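PDB 5EZ7: probable FAD-dependent oxidoreductase PA4991 from Pseudomonas aeruginosa PAO1, which binds one FAD per subunit and probably works as an FAD-dependent oxidoreductase of the DAO family, although its physiological substrate is unknown. Local coordinates for residues A[280-293]-A[306-318]. Residues are numbered along the deposited sequence; the frame is centred on the assembly and turned at random.
Sequences GVARDEAAQIAEAR and GQAQWATLRVDRA
With CG of R293 set anti to its carbonyl carbon (chi1 -69°) and the chain extended to NE, the arginine reaches over W310, whose CG, likewise anti to the carbonyl carbon, turns the indole toward helix 285-293. R293 CG lies over the six-membered ring, 4.0 Å from its centroid, in a CH-pi contact, while CZ sits off-centre above the five-membered ring in a cation-pi pair; the guanidinium is tilted 48° from the indole rather than stacked flat. I289 CG2 rests against the base of the indole, 4.0 Å from W310 CB, and A292 CB touches W310 CZ3 at 4.0 Å. I289 CG1 also meets T312 CG2 at 3.7 Å; one turn earlier, E285 lays its aliphatic CG against T312 OG1, a hydroxyl hydrogen-bonded to H230 of the neighbouring strand. Beyond the D284 N-cap, R314 bends at chi3 and presents its guanidinium edge to V281 O; the weak hydrogen bond from R314 NH2 (2.5 Å, 122°) is doubtfully short. Helix 285-293 thus packs across the outermost strand of a mixed sheet through apolar, CH-pi and cation-pi contacts, with R314 reaching the preceding helical turn; farther along, V315 and R317 touch FAD in this DAO-family fold.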
loop_
_atom_site.group_PDB
_atom_site.type_symbol
_atom_site.label_atom_id
_atom_site.label_comp_id
_atom_site.label_asym_id
_atom_site.label_seq_id
_atom_site.Cartn_x
_atom_site.Cartn_y
_atom_site.Cartn_z
ATOM N N GLY A 280 1.993 21.210 -5.055
ATOM C CA GLY A 280 0.622 20.748 -4.924
ATOM C C GLY A 280 0.111 20.793 -3.500
ATOM O O GLY A 280 -1.012 21.248 -3.240
ATOM N N VAL A 281 0.935 20.328 -2.574
ATOM C CA VAL A 281 0.587 20.387 -1.159
ATOM C C VAL A 281 0.296 21.824 -0.735
ATOM O O VAL A 281 -0.655 22.051 -0.016
ATOM C CB VAL A 281 1.646 19.699 -0.241
ATOM C CG1 VAL A 281 1.357 19.947 1.240
ATOM C CG2 VAL A 281 1.670 18.187 -0.484
ATOM N N ALA A 282 1.065 22.792 -1.212
ATOM C CA ALA A 282 0.862 24.181 -0.777
ATOM C C ALA A 282 -0.402 24.843 -1.386
ATOM O O ALA A 282 -0.949 25.768 -0.804
ATOM C CB ALA A 282 2.102 25.016 -1.081
ATOM N N ARG A 283 -0.846 24.387 -2.549
ATOM C CA ARG A 283 -2.066 24.895 -3.166
ATOM C C ARG A 283 -3.308 24.339 -2.451
ATOM O O ARG A 283 -3.376 23.155 -2.076
ATOM C CB ARG A 283 -2.140 24.502 -4.655
ATOM C CG ARG A 283 -1.117 25.176 -5.572
ATOM C CD ARG A 283 -1.371 24.853 -7.052
ATOM N NE ARG A 283 -0.939 23.490 -7.387
ATOM C CZ ARG A 283 0.250 23.136 -7.894
ATOM N NH1 ARG A 283 1.202 24.036 -8.186
ATOM N NH2 ARG A 283 0.487 21.849 -8.146
ATOM N N ASP A 284 -4.309 25.192 -2.306
ATOM C CA ASP A 284 -5.612 24.770 -1.805
ATOM C C ASP A 284 -6.358 23.954 -2.875
ATOM O O ASP A 284 -5.888 23.790 -4.006
ATOM C CB ASP A 284 -6.439 25.981 -1.310
ATOM C CG ASP A 284 -6.601 27.076 -2.389
ATOM O OD1 ASP A 284 -7.517 26.954 -3.254
ATOM O OD2 ASP A 284 -5.773 28.040 -2.381
ATOM N N GLU A 285 -7.523 23.441 -2.503
ATOM C CA GLU A 285 -8.255 22.516 -3.350
ATOM C C GLU A 285 -8.584 23.053 -4.793
ATOM O O GLU A 285 -8.367 22.347 -5.798
ATOM C CB GLU A 285 -9.519 22.034 -2.625
ATOM C CG GLU A 285 -10.207 20.908 -3.388
ATOM C CD GLU A 285 -11.511 20.413 -2.780
ATOM O OE1 GLU A 285 -12.206 21.253 -2.155
ATOM O OE2 GLU A 285 -11.835 19.191 -2.964
ATOM N N ALA A 286 -9.095 24.284 -4.852
ATOM C CA ALA A 286 -9.443 24.938 -6.096
ATOM C C ALA A 286 -8.237 25.254 -6.971
ATOM O O ALA A 286 -8.272 25.013 -8.159
ATOM C CB ALA A 286 -10.248 26.207 -5.824
ATOM N N ALA A 287 -7.197 25.827 -6.383
ATOM C CA ALA A 287 -5.919 26.010 -7.078
ATOM C C ALA A 287 -5.341 24.670 -7.580
ATOM O O ALA A 287 -4.852 24.584 -8.703
ATOM C CB ALA A 287 -4.922 26.724 -6.169
ATOM N N GLN A 288 -5.436 23.619 -6.760
ATOM C CA GLN A 288 -4.931 22.294 -7.173
ATOM C C GLN A 288 -5.748 21.664 -8.296
ATOM O O GLN A 288 -5.178 21.105 -9.238
ATOM C CB GLN A 288 -4.813 21.342 -5.975
ATOM C CG GLN A 288 -4.265 19.962 -6.313
ATOM C CD GLN A 288 -2.799 19.954 -6.723
ATOM O OE1 GLN A 288 -2.250 20.944 -7.219
ATOM N NE2 GLN A 288 -2.158 18.825 -6.511
ATOM N N ILE A 289 -7.073 21.775 -8.196
ATOM C CA ILE A 289 -7.972 21.401 -9.285
ATOM C C ILE A 289 -7.676 22.202 -10.530
ATOM O O ILE A 289 -7.519 21.634 -11.581
ATOM C CB ILE A 289 -9.449 21.534 -8.871
ATOM C CG1 ILE A 289 -9.804 20.325 -7.973
ATOM C CG2 ILE A 289 -10.402 21.620 -10.077
ATOM C CD1 ILE A 289 -11.018 20.578 -7.076
ATOM N N ALA A 290 -7.572 23.512 -10.405
ATOM C CA ALA A 290 -7.331 24.357 -11.571
ATOM C C ALA A 290 -6.014 23.995 -12.273
ATOM O O ALA A 290 -5.966 23.965 -13.501
ATOM C CB ALA A 290 -7.357 25.828 -11.196
ATOM N N GLU A 291 -4.976 23.695 -11.488
ATOM C CA GLU A 291 -3.673 23.228 -12.010
ATOM C C GLU A 291 -3.815 21.889 -12.781
ATOM O O GLU A 291 -3.314 21.708 -13.913
ATOM C CB GLU A 291 -2.683 23.076 -10.847
ATOM C CG GLU A 291 -1.282 22.629 -11.220
ATOM C CD GLU A 291 -0.536 23.627 -12.119
ATOM O OE1 GLU A 291 -0.740 24.855 -12.005
ATOM O OE2 GLU A 291 0.259 23.188 -12.974
ATOM N N ALA A 292 -4.529 20.972 -12.169
ATOM C CA ALA A 292 -4.895 19.733 -12.820
ATOM C C ALA A 292 -5.643 19.937 -14.138
ATOM O O ALA A 292 -5.344 19.217 -15.087
ATOM C CB ALA A 292 -5.730 18.865 -11.892
ATOM N N ARG A 293 -6.577 20.899 -14.224
ATOM C CA ARG A 293 -7.304 21.126 -15.511
ATOM C C ARG A 293 -6.406 21.635 -16.599
ATOM O O ARG A 293 -6.548 21.220 -17.730
ATOM C CB ARG A 293 -8.404 22.170 -15.445
ATOM C CG ARG A 293 -9.618 21.816 -14.652
ATOM C CD ARG A 293 -10.591 22.980 -14.747
ATOM N NE ARG A 293 -11.667 22.816 -13.781
ATOM C CZ ARG A 293 -12.822 22.187 -14.014
ATOM N NH1 ARG A 293 -13.096 21.650 -15.221
ATOM N NH2 ARG A 293 -13.735 22.094 -13.027
ATOM N N GLY A 306 -15.410 18.751 -19.668
ATOM C CA GLY A 306 -16.465 19.709 -19.292
ATOM C C GLY A 306 -17.558 19.201 -18.338
ATOM O O GLY A 306 -18.152 19.974 -17.581
ATOM N N GLN A 307 -17.834 17.910 -18.367
ATOM C CA GLN A 307 -18.865 17.345 -17.520
ATOM C C GLN A 307 -18.309 16.592 -16.313
ATOM O O GLN A 307 -19.053 15.936 -15.606
ATOM C CB GLN A 307 -19.711 16.419 -18.383
ATOM C CG GLN A 307 -20.301 17.185 -19.549
ATOM C CD GLN A 307 -21.783 17.269 -19.416
ATOM O OE1 GLN A 307 -22.306 17.919 -18.496
ATOM N NE2 GLN A 307 -22.488 16.555 -20.299
ATOM N N ALA A 308 -17.011 16.727 -16.069
ATOM C CA ALA A 308 -16.325 15.937 -15.092
ATOM C C ALA A 308 -16.583 16.470 -13.706
ATOM O O ALA A 308 -16.806 17.660 -13.518
ATOM C CB ALA A 308 -14.850 15.931 -15.369
ATOM N N GLN A 309 -16.550 15.584 -12.725
ATOM C CA GLN A 309 -16.464 16.033 -11.342
ATOM C C GLN A 309 -15.011 15.935 -10.885
ATOM O O GLN A 309 -14.287 15.057 -11.358
ATOM C CB GLN A 309 -17.324 15.181 -10.434
ATOM C CG GLN A 309 -18.811 15.208 -10.737
ATOM C CD GLN A 309 -19.460 14.140 -9.912
ATOM O OE1 GLN A 309 -19.550 12.998 -10.347
ATOM N NE2 GLN A 309 -19.745 14.452 -8.659
ATOM N N TRP A 310 -14.644 16.814 -9.950
ATOM C CA TRP A 310 -13.285 17.022 -9.497
ATOM C C TRP A 310 -13.241 17.050 -7.984
ATOM O O TRP A 310 -14.051 17.709 -7.339
ATOM C CB TRP A 310 -12.761 18.369 -9.957
ATOM C CG TRP A 310 -12.720 18.533 -11.415
ATOM C CD1 TRP A 310 -13.756 18.951 -12.231
ATOM C CD2 TRP A 310 -11.593 18.331 -12.271
ATOM N NE1 TRP A 310 -13.327 19.005 -13.530
ATOM C CE2 TRP A 310 -12.010 18.621 -13.584
ATOM C CE3 TRP A 310 -10.266 17.925 -12.058
ATOM C CZ2 TRP A 310 -11.158 18.506 -14.674
ATOM C CZ3 TRP A 310 -9.422 17.815 -13.139
ATOM C CH2 TRP A 310 -9.869 18.104 -14.432
ATOM N N ALA A 311 -12.264 16.354 -7.422
ATOM C CA ALA A 311 -12.003 16.398 -5.989
ATOM C C ALA A 311 -10.505 16.251 -5.745
ATOM O O ALA A 311 -9.752 15.890 -6.644
ATOM C CB ALA A 311 -12.771 15.270 -5.311
ATOM N N THR A 312 -10.054 16.525 -4.536
ATOM C CA THR A 312 -8.678 16.259 -4.180
ATOM C C THR A 312 -8.624 15.495 -2.878
ATOM O O THR A 312 -9.628 15.383 -2.155
ATOM C CB THR A 312 -7.838 17.520 -4.087
ATOM O OG1 THR A 312 -8.054 18.137 -2.818
ATOM C CG2 THR A 312 -8.162 18.465 -5.251
ATOM N N LEU A 313 -7.447 14.950 -2.600
ATOM C CA LEU A 313 -7.235 14.156 -1.426
ATOM C C LEU A 313 -5.858 14.445 -0.832
ATOM O O LEU A 313 -4.847 14.343 -1.535
ATOM C CB LEU A 313 -7.306 12.720 -1.863
ATOM C CG LEU A 313 -7.026 11.669 -0.804
ATOM C CD1 LEU A 313 -8.188 11.624 0.185
ATOM C CD2 LEU A 313 -6.855 10.347 -1.489
ATOM N N ARG A 314 -5.829 14.806 0.459
ATOM C CA ARG A 314 -4.597 15.060 1.203
ATOM C C ARG A 314 -4.311 13.802 1.994
ATOM O O ARG A 314 -5.205 13.270 2.638
ATOM C CB ARG A 314 -4.749 16.268 2.119
ATOM C CG ARG A 314 -5.473 17.429 1.452
ATOM C CD ARG A 314 -5.346 18.762 2.196
ATOM N NE ARG A 314 -4.091 19.304 1.780
ATOM C CZ ARG A 314 -3.852 20.398 1.058
ATOM N NH1 ARG A 314 -4.790 21.258 0.706
ATOM N NH2 ARG A 314 -2.587 20.649 0.733
ATOM N N VAL A 315 -3.096 13.280 1.901
ATOM C CA VAL A 315 -2.701 12.117 2.692
ATOM C C VAL A 315 -1.201 12.127 2.896
ATOM O O VAL A 315 -0.429 12.520 2.014
ATOM C CB VAL A 315 -3.172 10.787 2.057
ATOM C CG1 VAL A 315 -2.724 10.648 0.623
ATOM C CG2 VAL A 315 -2.712 9.570 2.843
ATOM N N ASP A 316 -0.803 11.732 4.092
ATOM C CA ASP A 316 0.617 11.637 4.488
ATOM C C ASP A 316 1.188 10.268 4.142
ATOM O O ASP A 316 0.537 9.247 4.385
ATOM C CB ASP A 316 0.753 11.796 5.990
ATOM C CG ASP A 316 0.507 13.193 6.457
ATOM O OD1 ASP A 316 0.665 14.138 5.647
ATOM O OD2 ASP A 316 0.188 13.331 7.671
ATOM N N ARG A 317 2.377 10.242 3.549
ATOM C CA ARG A 317 3.154 9.004 3.462
ATOM C C ARG A 317 3.859 8.844 4.794
ATOM O O ARG A 317 4.430 9.797 5.289
ATOM C CB ARG A 317 4.157 9.057 2.320
ATOM C CG ARG A 317 3.497 9.005 0.955
ATOM C CD ARG A 317 4.441 9.499 -0.123
ATOM N NE ARG A 317 4.610 10.933 -0.017
ATOM C CZ ARG A 317 5.240 11.710 -0.907
ATOM N NH1 ARG A 317 5.349 13.027 -0.683
ATOM N NH2 ARG A 317 5.764 11.180 -2.018
ATOM N N ALA A 318 3.823 7.631 5.345
ATOM C CA ALA A 318 4.445 7.275 6.608
ATOM C C ALA A 318 5.696 6.464 6.331
ATOM O O ALA A 318 5.619 5.373 5.795
ATOM C CB ALA A 318 3.480 6.488 7.462
#